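Iron-containing alcohol dehydrogenase (Ralstonia eutropha, PDB 3JZD) binds NAD and probably catalyses the NAD(P)H-dependent reduction of maleylacetate to 3-oxoadipate, as a homodimer of the iron-containing alcohol dehydrogenase family. Local coordinates at residues V128-G133 against R147-T152; F8-H13 against P190-M195; A39-T44 against R53-L58. One frame throughout, in Å; residues are numbered along the deposited sequence. Where two conformers were deposited one is given.

Contact 1: V128-G133 against R147-T152; sequences VTPVYG and RVLPRT. With NAD (nicotinamide-adenine-dinucleotide), chain E.
Val148 and Leu149 press against the backbone of 128-133 where the chain enters the two-stranded antiparallel hairpin 131-136/139-144, in the dinucleotide-binding half of the iron-containing alcohol dehydrogenase fold. Val148 carries much of the contact. Its CB points at the opposite segment and splits into two branches: CG1, anti to the carbonyl carbon and beside the backbone N (chi1 -49°), lies 4.0 Å from CD2 of Tyr132, the two side chains crossing at about a right angle, while CG2, the branch between the backbone N and the carbonyl carbon, comes to 3.2 Å from the carbonyl O of Pro130. From Leu149, CD1 lies against main chain more than side chain, 3.4 Å from C of Thr129, with the ring carbon CD of Pro130 farther off. Helix 99-112 backs this packing through Lys106 and Leu110, and Lys106 NZ donates to the carbonyls of both Thr129 and Val131.

The far side of 128-133 holds the nicotinamide. In an ST turn, Thr129 OG1 accepts the N-H of Val131 at 3.2 Å (155°) and donates its own proton to the carboxamide O7N of NAD at 2.7 Å. One hydroxyl thus fixes the turn and the cofactor together. The other end of the carboxamide is gripped by main chain: N7N of NAD donates to O of Val131 at 2.9 Å, with an N-H...O angle of 146°.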
loop_
_atom_site.group_PDB
_atom_site.type_symbol
_atom_site.label_atom_id
_atom_site.label_comp_id
_atom_site.label_asym_id
_atom_site.label_seq_id
_atom_site.Cartn_x
_atom_site.Cartn_y
_atom_site.Cartn_z
ATOM N N VAL A 128 4.353 -11.312 5.358
ATOM C CA VAL A 128 4.526 -10.239 4.384
ATOM C C VAL A 128 5.938 -9.619 4.392
ATOM O O VAL A 128 6.121 -8.485 3.945
ATOM C CB VAL A 128 3.418 -9.176 4.506
ATOM C CG1 VAL A 128 2.107 -9.700 3.922
ATOM C CG2 VAL A 128 3.250 -8.707 5.923
ATOM N N THR A 129 6.942 -10.373 4.836
ATOM C CA THR A 129 8.325 -9.889 4.776
ATOM C C THR A 129 9.154 -10.876 4.004
ATOM O O THR A 129 8.866 -12.074 4.031
ATOM C CB THR A 129 8.991 -9.746 6.193
ATOM O OG1 THR A 129 9.532 -11.014 6.591
ATOM C CG2 THR A 129 7.956 -9.204 7.259
ATOM N N PRO A 130 10.197 -10.393 3.304
ATOM C CA PRO A 130 11.144 -11.252 2.591
ATOM C C PRO A 130 12.296 -11.763 3.481
ATOM O O PRO A 130 13.324 -12.276 2.952
ATOM C CB PRO A 130 11.725 -10.308 1.528
ATOM C CG PRO A 130 11.665 -8.946 2.154
ATOM C CD PRO A 130 10.515 -8.960 3.150
ATOM N N VAL A 131 12.144 -11.623 4.796
ATOM C CA VAL A 131 13.175 -12.030 5.759
ATOM C C VAL A 131 12.928 -13.413 6.310
ATOM O O VAL A 131 11.805 -13.750 6.736
ATOM C CB VAL A 131 13.309 -11.015 6.915
ATOM C CG1 VAL A 131 14.274 -11.540 7.979
ATOM C CG2 VAL A 131 13.842 -9.660 6.362
ATOM N N TYR A 132 13.957 -14.251 6.232
ATOM C CA TYR A 132 13.884 -15.601 6.773
ATOM C C TYR A 132 14.879 -15.721 7.918
ATOM O O TYR A 132 15.804 -14.908 8.055
ATOM C CB TYR A 132 14.201 -16.660 5.714
ATOM C CG TYR A 132 15.577 -16.520 5.119
ATOM C CD1 TYR A 132 16.683 -17.154 5.700
ATOM C CD2 TYR A 132 15.784 -15.741 4.000
ATOM C CE1 TYR A 132 17.939 -16.998 5.168
ATOM C CE2 TYR A 132 17.038 -15.591 3.457
ATOM C CZ TYR A 132 18.105 -16.215 4.046
ATOM O OH TYR A 132 19.341 -16.054 3.491
ATOM N N GLY A 133 14.693 -16.761 8.720
ATOM C CA GLY A 133 15.552 -17.043 9.862
ATOM C C GLY A 133 15.818 -18.529 9.992
ATOM O O GLY A 133 14.942 -19.341 9.745
ATOM N N ARG A 147 12.356 -14.645 -2.816
ATOM C CA ARG A 147 11.963 -16.037 -2.932
ATOM C C ARG A 147 11.168 -16.575 -1.742
ATOM O O ARG A 147 10.328 -17.454 -1.916
ATOM C CB ARG A 147 13.287 -16.781 -3.017
ATOM C CG ARG A 147 13.372 -18.083 -3.737
ATOM C CD ARG A 147 14.871 -18.370 -3.942
ATOM N NE ARG A 147 15.085 -19.369 -4.962
ATOM C CZ ARG A 147 15.057 -20.679 -4.754
ATOM N NH1 ARG A 147 14.805 -21.157 -3.540
ATOM N NH2 ARG A 147 15.271 -21.522 -5.767
ATOM N N VAL A 148 11.415 -16.046 -0.538
ATOM C CA VAL A 148 10.737 -16.509 0.682
ATOM C C VAL A 148 9.434 -15.783 0.994
ATOM O O VAL A 148 8.697 -16.214 1.852
ATOM C CB VAL A 148 11.678 -16.491 1.923
ATOM C CG1 VAL A 148 13.002 -17.183 1.553
ATOM C CG2 VAL A 148 11.934 -15.061 2.446
ATOM N N LEU A 149 9.191 -14.654 0.331
ATOM C CA LEU A 149 7.960 -13.909 0.470
ATOM C C LEU A 149 6.758 -14.780 -0.006
ATOM O O LEU A 149 6.716 -15.223 -1.152
ATOM C CB LEU A 149 8.059 -12.600 -0.336
ATOM C CG LEU A 149 6.980 -11.543 -0.113
ATOM C CD1 LEU A 149 7.023 -10.999 1.329
ATOM C CD2 LEU A 149 7.109 -10.415 -1.151
ATOM N N PRO A 150 5.803 -15.081 0.889
ATOM C CA PRO A 150 4.623 -15.834 0.465
ATOM C C PRO A 150 3.878 -15.206 -0.703
ATOM O O PRO A 150 3.749 -13.985 -0.771
ATOM C CB PRO A 150 3.753 -15.834 1.727
ATOM C CG PRO A 150 4.771 -15.861 2.854
ATOM C CD PRO A 150 5.822 -14.885 2.347
ATOM N N ARG A 151 3.443 -16.017 -1.652
ATOM C CA ARG A 151 2.733 -15.490 -2.823
ATOM C C ARG A 151 1.343 -15.025 -2.437
ATOM O O ARG A 151 0.835 -14.075 -3.014
ATOM C CB ARG A 151 2.537 -16.571 -3.868
ATOM C CG ARG A 151 3.789 -17.215 -4.379
ATOM C CD ARG A 151 4.702 -16.288 -5.170
ATOM N NE ARG A 151 5.985 -16.970 -5.200
ATOM C CZ ARG A 151 6.345 -17.925 -6.068
ATOM N NH1 ARG A 151 5.550 -18.295 -7.068
ATOM N NH2 ARG A 151 7.530 -18.515 -5.942
ATOM N N THR A 152 0.712 -15.752 -1.503
ATOM C CA THR A 152 -0.627 -15.468 -1.066
ATOM C C THR A 152 -0.745 -15.661 0.415
ATOM O O THR A 152 -0.175 -16.590 0.978
ATOM C CB THR A 152 -1.618 -16.378 -1.812
ATOM O OG1 THR A 152 -1.434 -16.173 -3.222
ATOM C CG2 THR A 152 -3.119 -16.121 -1.401
HETATM P PA NAD E . 4.905 -19.014 17.163
HETATM O O1A NAD E . 4.741 -19.217 15.686
HETATM O O2A NAD E . 6.262 -19.421 17.545
HETATM O O5B NAD E . 3.667 -19.655 17.965
HETATM C C5B NAD E . 3.758 -19.900 19.367
HETATM C C4B NAD E . 2.786 -21.005 19.740
HETATM O O4B NAD E . 1.442 -20.598 19.578
HETATM C C3B NAD E . 2.956 -22.216 18.830
HETATM O O3B NAD E . 2.882 -23.407 19.560
HETATM C C2B NAD E . 1.756 -22.176 17.915
HETATM O O2B NAD E . 1.396 -23.456 17.449
HETATM C C1B NAD E . 0.712 -21.549 18.834
HETATM N N9A NAD E . -0.338 -20.851 18.093
HETATM C C8A NAD E . -0.104 -19.936 17.098
HETATM N N7A NAD E . -1.293 -19.480 16.671
HETATM C C5A NAD E . -2.281 -20.079 17.349
HETATM C C6A NAD E . -3.679 -20.003 17.264
HETATM N N6A NAD E . -4.306 -19.010 16.665
HETATM N N1A NAD E . -4.428 -20.810 18.087
HETATM C C2A NAD E . -3.822 -21.672 18.970
HETATM N N3A NAD E . -2.444 -21.740 19.062
HETATM C C4A NAD E . -1.679 -20.967 18.242
HETATM O O3 NAD E . 4.735 -17.491 17.667
HETATM P PN NAD E . 4.892 -16.152 16.787
HETATM O O1N NAD E . 5.103 -15.076 17.852
HETATM O O2N NAD E . 3.813 -16.077 15.782
HETATM O O5D NAD E . 6.194 -16.314 15.935
HETATM C C5D NAD E . 7.430 -15.905 16.444
HETATM C C4D NAD E . 8.494 -16.507 15.549
HETATM O O4D NAD E . 8.344 -15.924 14.279
HETATM C C3D NAD E . 9.896 -16.162 16.011
HETATM O O3D NAD E . 10.763 -17.144 15.531
HETATM C C2D NAD E . 10.151 -14.857 15.325
HETATM O O2D NAD E . 11.522 -14.554 15.254
HETATM C C1D NAD E . 9.490 -15.149 13.977
HETATM N N1N NAD E . 9.160 -13.909 13.255
HETATM C C2N NAD E . 9.796 -13.674 12.063
HETATM C C3N NAD E . 9.519 -12.524 11.338
HETATM C C7N NAD E . 10.149 -12.306 9.980
HETATM O O7N NAD E . 9.818 -11.173 9.236
HETATM N N7N NAD E . 10.979 -13.178 9.441
HETATM C C4N NAD E . 8.578 -11.610 11.840
HETATM C C5N NAD E . 7.932 -11.863 13.045
HETATM C C6N NAD E . 8.217 -13.041 13.740
#

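Contact 2: F8-H13 against P190-M195; sequences FIYEAH and PVMSLM
Phe8 and Pro190 reach toward each other tip to tip where strand 8-19, outermost in this chain's parallel sheet, meets the first turn of helix 190-212, joining the N-terminal strand to the helical C-terminal part of this iron-containing alcohol dehydrogenase fold. The proline ring is set over one face of the phenyl ring in a CH-pi contact: Pro190 CD stands 3.6 Å from the centroid of the Phe8 ring, 15° off its normal. The displacement is toward CD2 and CE2, and Pro190 CG follows over the same rim, 3.6 Å from Phe8 CE2.

Two residues along, Tyr10 presents its ring differently. Its CG is anti to the backbone N (chi1 168°), and the Val191 and Met192 side chains each cross that of Tyr10 at about a right angle and come obliquely to the ring. They converge on one atom: Val191 CG1 lies 3.5 Å from Tyr10 CE1, and the selenomethionine Met192 brings CE to 3.6 Å from the same CE1. The Met192 chain is bent at chi2 and chi3, and its end CE comes nearer the strand than the direction of CB suggests.

The strand axis and helix axis are 9.4 Å apart at 59°, a spacing filled by these apolar groups. The contact lies at the dimer interface: residues 8-12 pair antiparallel with a strand of the second subunit, whose Trp228 meets the Tyr10 ring edge-to-face and also packs on Val191, and Glu11 OE2 forms a salt bridge with Arg16 of that subunit. Within the chain, Met192 CE also lies 4.0 Å from the backbone O of Glu11.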
loop_
_atom_site.group_PDB
_atom_site.type_symbol
_atom_site.label_atom_id
_atom_site.label_comp_id
_atom_site.label_asym_id
_atom_site.label_seq_id
_atom_site.Cartn_x
_atom_site.Cartn_y
_atom_site.Cartn_z
ATOM N N PHE A 8 12.130 10.212 -0.958
ATOM C CA PHE A 8 12.108 8.817 -0.561
ATOM C C PHE A 8 11.920 7.921 -1.767
ATOM O O PHE A 8 11.568 8.395 -2.829
ATOM C CB PHE A 8 10.970 8.559 0.466
ATOM C CG PHE A 8 9.588 8.936 -0.055
ATOM C CD1 PHE A 8 8.843 8.044 -0.782
ATOM C CD2 PHE A 8 9.072 10.213 0.159
ATOM C CE1 PHE A 8 7.589 8.388 -1.275
ATOM C CE2 PHE A 8 7.838 10.570 -0.315
ATOM C CZ PHE A 8 7.093 9.660 -1.054
ATOM N N ILE A 9 12.190 6.632 -1.578
ATOM C CA ILE A 9 11.942 5.625 -2.577
ATOM C C ILE A 9 11.013 4.612 -1.942
ATOM O O ILE A 9 11.344 4.012 -0.926
ATOM C CB ILE A 9 13.202 4.934 -3.103
ATOM C CG1 ILE A 9 14.045 5.956 -3.879
ATOM C CG2 ILE A 9 12.801 3.772 -4.027
ATOM C CD1 ILE A 9 15.369 5.439 -4.443
ATOM N N TYR A 10 9.834 4.448 -2.531
ATOM C CA TYR A 10 8.857 3.539 -2.038
ATOM C C TYR A 10 8.875 2.340 -2.927
ATOM O O TYR A 10 8.869 2.455 -4.150
ATOM C CB TYR A 10 7.461 4.165 -2.076
ATOM C CG TYR A 10 6.324 3.186 -1.839
ATOM C CD1 TYR A 10 5.868 2.920 -0.562
ATOM C CD2 TYR A 10 5.697 2.537 -2.899
ATOM C CE1 TYR A 10 4.848 2.060 -0.352
ATOM C CE2 TYR A 10 4.664 1.675 -2.675
ATOM C CZ TYR A 10 4.249 1.445 -1.411
ATOM O OH TYR A 10 3.224 0.599 -1.177
ATOM N N GLU A 11 8.844 1.189 -2.290
ATOM C CA GLU A 11 8.751 -0.057 -3.002
ATOM C C GLU A 11 7.661 -0.898 -2.375
ATOM O O GLU A 11 7.542 -1.016 -1.121
ATOM C CB GLU A 11 10.079 -0.787 -3.011
ATOM C CG GLU A 11 10.989 -0.250 -4.077
ATOM C CD GLU A 11 12.342 -0.934 -4.140
ATOM O OE1 GLU A 11 12.940 -1.143 -3.035
ATOM O OE2 GLU A 11 12.802 -1.199 -5.305
ATOM N N ALA A 12 6.815 -1.434 -3.232
ATOM C CA ALA A 12 5.809 -2.332 -2.744
ATOM C C ALA A 12 6.160 -3.691 -3.323
ATOM O O ALA A 12 6.507 -3.815 -4.504
ATOM C CB ALA A 12 4.432 -1.890 -3.180
ATOM N N HIS A 13 6.089 -4.702 -2.468
ATOM C CA HIS A 13 6.232 -6.086 -2.895
ATOM C C HIS A 13 4.912 -6.506 -3.587
ATOM O O HIS A 13 3.870 -6.014 -3.204
ATOM C CB HIS A 13 6.403 -6.988 -1.662
ATOM C CG HIS A 13 7.623 -6.717 -0.828
ATOM N ND1 HIS A 13 8.910 -6.872 -1.305
ATOM C CD2 HIS A 13 7.750 -6.394 0.483
ATOM C CE1 HIS A 13 9.771 -6.607 -0.338
ATOM N NE2 HIS A 13 9.094 -6.300 0.755
ATOM N N PRO A 190 6.186 8.163 3.634
ATOM C CA PRO A 190 4.803 8.527 4.010
ATOM C C PRO A 190 3.774 7.434 3.882
ATOM O O PRO A 190 2.785 7.400 4.630
ATOM C CB PRO A 190 4.475 9.691 3.072
ATOM C CG PRO A 190 5.829 10.226 2.650
ATOM C CD PRO A 190 6.773 9.087 2.655
ATOM N N VAL A 191 3.976 6.536 2.926
ATOM C CA VAL A 191 3.011 5.478 2.722
ATOM C C VAL A 191 3.182 4.425 3.806
ATOM O O VAL A 191 2.226 3.993 4.434
ATOM C CB VAL A 191 3.091 4.923 1.296
ATOM C CG1 VAL A 191 2.180 3.802 1.167
ATOM C CG2 VAL A 191 2.727 6.073 0.273
HETATM N N MSE A 192 4.417 4.035 4.063
HETATM C CA MSE A 192 4.696 3.090 5.137
HETATM C C MSE A 192 4.230 3.693 6.498
HETATM O O MSE A 192 3.642 2.995 7.350
HETATM C CB MSE A 192 6.178 2.729 5.137
HETATM C CG MSE A 192 6.575 1.869 3.960
HETATM SE SE MSE A 192 5.872 0.055 4.156
HETATM C CE MSE A 192 5.567 -0.367 2.277
ATOM N N SER A 193 4.466 4.979 6.686
ATOM C CA SER A 193 4.047 5.627 7.913
ATOM C C SER A 193 2.541 5.698 8.085
ATOM O O SER A 193 2.049 5.550 9.200
ATOM C CB SER A 193 4.679 7.014 8.000
ATOM O OG SER A 193 6.071 6.808 8.148
ATOM N N LEU A 194 1.814 5.935 6.979
ATOM C CA LEU A 194 0.374 5.904 6.987
ATOM C C LEU A 194 -0.133 4.521 7.421
ATOM O O LEU A 194 -1.056 4.407 8.244
ATOM C CB LEU A 194 -0.156 6.272 5.607
ATOM C CG LEU A 194 -1.638 6.494 5.362
ATOM C CD1 LEU A 194 -2.167 7.814 5.989
ATOM C CD2 LEU A 194 -1.886 6.477 3.822
HETATM N N MSE A 195 0.475 3.457 6.887
HETATM C CA MSE A 195 0.022 2.134 7.248
HETATM C C MSE A 195 0.467 1.815 8.689
HETATM O O MSE A 195 -0.274 1.133 9.424
HETATM C CB MSE A 195 0.525 1.092 6.253
HETATM C CG MSE A 195 0.114 1.385 4.804
HETATM SE SE MSE A 195 0.794 -0.038 3.667
HETATM C CE MSE A 195 -0.346 -1.427 4.277
#

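Contact 3: A39-T44 against R53-L58; sequences ALVLCT and RIADLL. With NAD (nicotinamide-adenine-dinucleotide), chain E.
Val41 and Leu58 form the tightest meeting in a buried strand-helix contact of a Rossmann-like beta-alpha-beta unit, strand 39-42, helix 48-58 and strand 62-66. The helix runs back along the strand, their axes 9.0 Å apart and 165° from parallel, as expected when a helix returns the chain for the next parallel strand.

Across the interface the packing is apolar. Val41 points at the helix, and its CG2 is the hub: it lies 3.7 Å from CD1 of Leu58 and 4.0 Å from CG2 of Ile54, with CB of Ala55 at 4.2 Å. The Val41 side chain crosses those of Leu58 and Ile54 obliquely. Its other branch, CG1, also meets Ile54 CG2. The CG2 methyl of Ile54 faces the strand, being anti to its own backbone N, whereas the CG1 arm leads away. One turn further, Leu58 CD1 bridges two strand residues, touching Ala39 CB as well, at 4.1 Å.

The polar interaction is with the cofactor: just past the strand, Thr44 OG1 donates a hydrogen bond of 2.7 Å to the ribose hydroxyl O2B of NAD, on the adenosine side of the molecule. Gln47 and Ser100 are among the other residues that hold it.

The strand lies between 62-66 and 92-97 in the parallel sheet, hydrogen-bonded to both. Val96 touches Val41 and Ile54, Val65 closes in on Val41 and Ala55, and helix 27-33 completes the packing by placing Val31 against both Ala39 and Leu58.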
loop_
_atom_site.group_PDB
_atom_site.type_symbol
_atom_site.label_atom_id
_atom_site.label_comp_id
_atom_site.label_asym_id
_atom_site.label_seq_id
_atom_site.Cartn_x
_atom_site.Cartn_y
_atom_site.Cartn_z
ATOM N N ALA A 39 0.216 -29.679 -2.518
ATOM C CA ALA A 39 0.578 -28.718 -1.514
ATOM C C ALA A 39 0.806 -29.434 -0.185
ATOM O O ALA A 39 -0.045 -30.186 0.276
ATOM C CB ALA A 39 -0.536 -27.658 -1.408
ATOM N N LEU A 40 1.952 -29.183 0.432
ATOM C CA LEU A 40 2.278 -29.736 1.748
ATOM C C LEU A 40 1.867 -28.713 2.797
ATOM O O LEU A 40 2.301 -27.571 2.748
ATOM C CB LEU A 40 3.781 -29.981 1.862
ATOM C CG LEU A 40 4.331 -30.528 3.175
ATOM C CD1 LEU A 40 3.794 -31.969 3.441
ATOM C CD2 LEU A 40 5.861 -30.475 3.101
ATOM N N VAL A 41 1.063 -29.154 3.755
ATOM C CA VAL A 41 0.572 -28.323 4.841
ATOM C C VAL A 41 1.546 -28.449 6.013
ATOM O O VAL A 41 1.913 -29.576 6.437
ATOM C CB VAL A 41 -0.859 -28.740 5.277
ATOM C CG1 VAL A 41 -1.352 -27.791 6.417
ATOM C CG2 VAL A 41 -1.820 -28.771 4.059
ATOM N N LEU A 42 1.924 -27.297 6.550
ATOM C CA LEU A 42 2.888 -27.196 7.605
ATOM C C LEU A 42 2.248 -26.676 8.869
ATOM O O LEU A 42 1.391 -25.774 8.815
ATOM C CB LEU A 42 3.976 -26.196 7.189
ATOM C CG LEU A 42 4.681 -26.373 5.846
ATOM C CD1 LEU A 42 5.615 -25.169 5.508
ATOM C CD2 LEU A 42 5.429 -27.690 5.849
ATOM N N CYS A 43 2.683 -27.199 10.006
ATOM C CA CYS A 43 2.228 -26.691 11.309
ATOM C C CYS A 43 3.151 -27.131 12.417
ATOM O O CYS A 43 4.066 -27.933 12.194
ATOM C CB CYS A 43 0.803 -27.181 11.622
ATOM S SG CYS A 43 0.614 -28.970 11.715
ATOM N N THR A 44 2.910 -26.595 13.607
ATOM C CA THR A 44 3.598 -27.045 14.799
ATOM C C THR A 44 2.772 -28.268 15.278
ATOM O O THR A 44 1.625 -28.436 14.856
ATOM C CB THR A 44 3.572 -26.001 15.915
ATOM O OG1 THR A 44 2.211 -25.694 16.224
ATOM C CG2 THR A 44 4.274 -24.726 15.528
ATOM N N ARG A 53 -7.782 -29.735 8.918
ATOM C CA ARG A 53 -8.907 -29.098 8.235
ATOM C C ARG A 53 -8.448 -28.486 6.914
ATOM O O ARG A 53 -9.144 -28.613 5.919
ATOM C CB ARG A 53 -9.595 -28.084 9.160
ATOM C CG ARG A 53 -10.493 -28.836 10.188
ATOM C CD ARG A 53 -11.095 -27.922 11.241
ATOM N NE ARG A 53 -12.000 -26.895 10.694
ATOM C CZ ARG A 53 -13.320 -26.806 10.878
ATOM N NH1 ARG A 53 -14.009 -27.681 11.616
ATOM N NH2 ARG A 53 -13.957 -25.785 10.327
ATOM N N ILE A 54 -7.300 -27.805 6.915
ATOM C CA ILE A 54 -6.721 -27.286 5.663
ATOM C C ILE A 54 -6.447 -28.460 4.699
ATOM O O ILE A 54 -6.887 -28.435 3.541
ATOM C CB ILE A 54 -5.433 -26.480 5.916
ATOM C CG1 ILE A 54 -5.783 -25.239 6.724
ATOM C CG2 ILE A 54 -4.703 -26.063 4.603
ATOM C CD1 ILE A 54 -6.856 -24.411 6.095
ATOM N N ALA A 55 -5.787 -29.509 5.192
ATOM C CA ALA A 55 -5.498 -30.673 4.332
ATOM C C ALA A 55 -6.794 -31.266 3.778
ATOM O O ALA A 55 -6.870 -31.616 2.604
ATOM C CB ALA A 55 -4.691 -31.707 5.043
ATOM N N ASP A 56 -7.836 -31.323 4.593
ATOM C CA ASP A 56 -9.094 -31.812 4.083
ATOM C C ASP A 56 -9.704 -30.873 3.037
ATOM O O ASP A 56 -10.287 -31.348 2.086
ATOM C CB ASP A 56 -10.082 -32.065 5.199
ATOM C CG ASP A 56 -9.710 -33.304 6.031
ATOM O OD1 ASP A 56 -8.862 -34.117 5.587
ATOM O OD2 ASP A 56 -10.261 -33.454 7.133
ATOM N N LEU A 57 -9.599 -29.558 3.230
ATOM C CA LEU A 57 -10.098 -28.632 2.238
ATOM C C LEU A 57 -9.358 -28.816 0.891
ATOM O O LEU A 57 -9.968 -28.728 -0.159
ATOM C CB LEU A 57 -10.012 -27.182 2.728
ATOM C CG LEU A 57 -11.102 -26.821 3.742
ATOM C CD1 LEU A 57 -10.743 -25.630 4.625
ATOM C CD2 LEU A 57 -12.372 -26.562 3.010
ATOM N N LEU A 58 -8.071 -29.093 0.929
ATOM C CA LEU A 58 -7.289 -29.264 -0.297
ATOM C C LEU A 58 -7.666 -30.525 -1.068
ATOM O O LEU A 58 -7.497 -30.582 -2.293
ATOM C CB LEU A 58 -5.798 -29.313 0.017
ATOM C CG LEU A 58 -5.215 -27.983 0.449
ATOM C CD1 LEU A 58 -3.788 -28.184 0.955
ATOM C CD2 LEU A 58 -5.265 -26.988 -0.708
HETATM P PA NAD E . 4.905 -19.014 17.163
HETATM O O1A NAD E . 4.741 -19.217 15.686
HETATM O O2A NAD E . 6.262 -19.421 17.545
HETATM O O5B NAD E . 3.667 -19.655 17.965
HETATM C C5B NAD E . 3.758 -19.900 19.367
HETATM C C4B NAD E . 2.786 -21.005 19.740
HETATM O O4B NAD E . 1.442 -20.598 19.578
HETATM C C3B NAD E . 2.956 -22.216 18.830
HETATM O O3B NAD E . 2.882 -23.407 19.560
HETATM C C2B NAD E . 1.756 -22.176 17.915
HETATM O O2B NAD E . 1.396 -23.456 17.449
HETATM C C1B NAD E . 0.712 -21.549 18.834
HETATM N N9A NAD E . -0.338 -20.851 18.093
HETATM C C8A NAD E . -0.104 -19.936 17.098
HETATM N N7A NAD E . -1.293 -19.480 16.671
HETATM C C5A NAD E . -2.281 -20.079 17.349
HETATM C C6A NAD E . -3.679 -20.003 17.264
HETATM N N6A NAD E . -4.306 -19.010 16.665
HETATM N N1A NAD E . -4.428 -20.810 18.087
HETATM C C2A NAD E . -3.822 -21.672 18.970
HETATM N N3A NAD E . -2.444 -21.740 19.062
HETATM C C4A NAD E . -1.679 -20.967 18.242
HETATM O O3 NAD E . 4.735 -17.491 17.667
HETATM P PN NAD E . 4.892 -16.152 16.787
HETATM O O1N NAD E . 5.103 -15.076 17.852
HETATM O O2N NAD E . 3.813 -16.077 15.782
HETATM O O5D NAD E . 6.194 -16.314 15.935
HETATM C C5D NAD E . 7.430 -15.905 16.444
HETATM C C4D NAD E . 8.494 -16.507 15.549
HETATM O O4D NAD E . 8.344 -15.924 14.279
HETATM C C3D NAD E . 9.896 -16.162 16.011
HETATM O O3D NAD E . 10.763 -17.144 15.531
HETATM C C2D NAD E . 10.151 -14.857 15.325
HETATM O O2D NAD E . 11.522 -14.554 15.254
HETATM C C1D NAD E . 9.490 -15.149 13.977
HETATM N N1N NAD E . 9.160 -13.909 13.255
HETATM C C2N NAD E . 9.796 -13.674 12.063
HETATM C C3N NAD E . 9.519 -12.524 11.338
HETATM C C7N NAD E . 10.149 -12.306 9.980
HETATM O O7N NAD E . 9.818 -11.173 9.236
HETATM N N7N NAD E . 10.979 -13.178 9.441
HETATM C C4N NAD E . 8.578 -11.610 11.840
HETATM C C5N NAD E . 7.932 -11.863 13.045
HETATM C C6N NAD E . 8.217 -13.041 13.740
#

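From the N terminus, segment 8-13 of strand 8-19 starts the long loop that contact 2 closes only at 190-195, the start of helix 190-212, after 176 intervening residues. Contacts 3 and 1 both fall within that span, in series and without crossing: 39-44 meets 53-58, the first strand and the helix of a beta-alpha-beta unit, and later 128-133 meets 147-152 around the hairpin. Contacts 1 and 3 are about 19 Å apart between centres yet share NAD, one at its nicotinamide end and one at its adenosine ribose. Contact 2 ties the sheet to the C-terminal helices and touches contact 1, where Leu149 CD2 packs 3.5 Å from His13 CB; contact 3 reaches the same sheet, farther across.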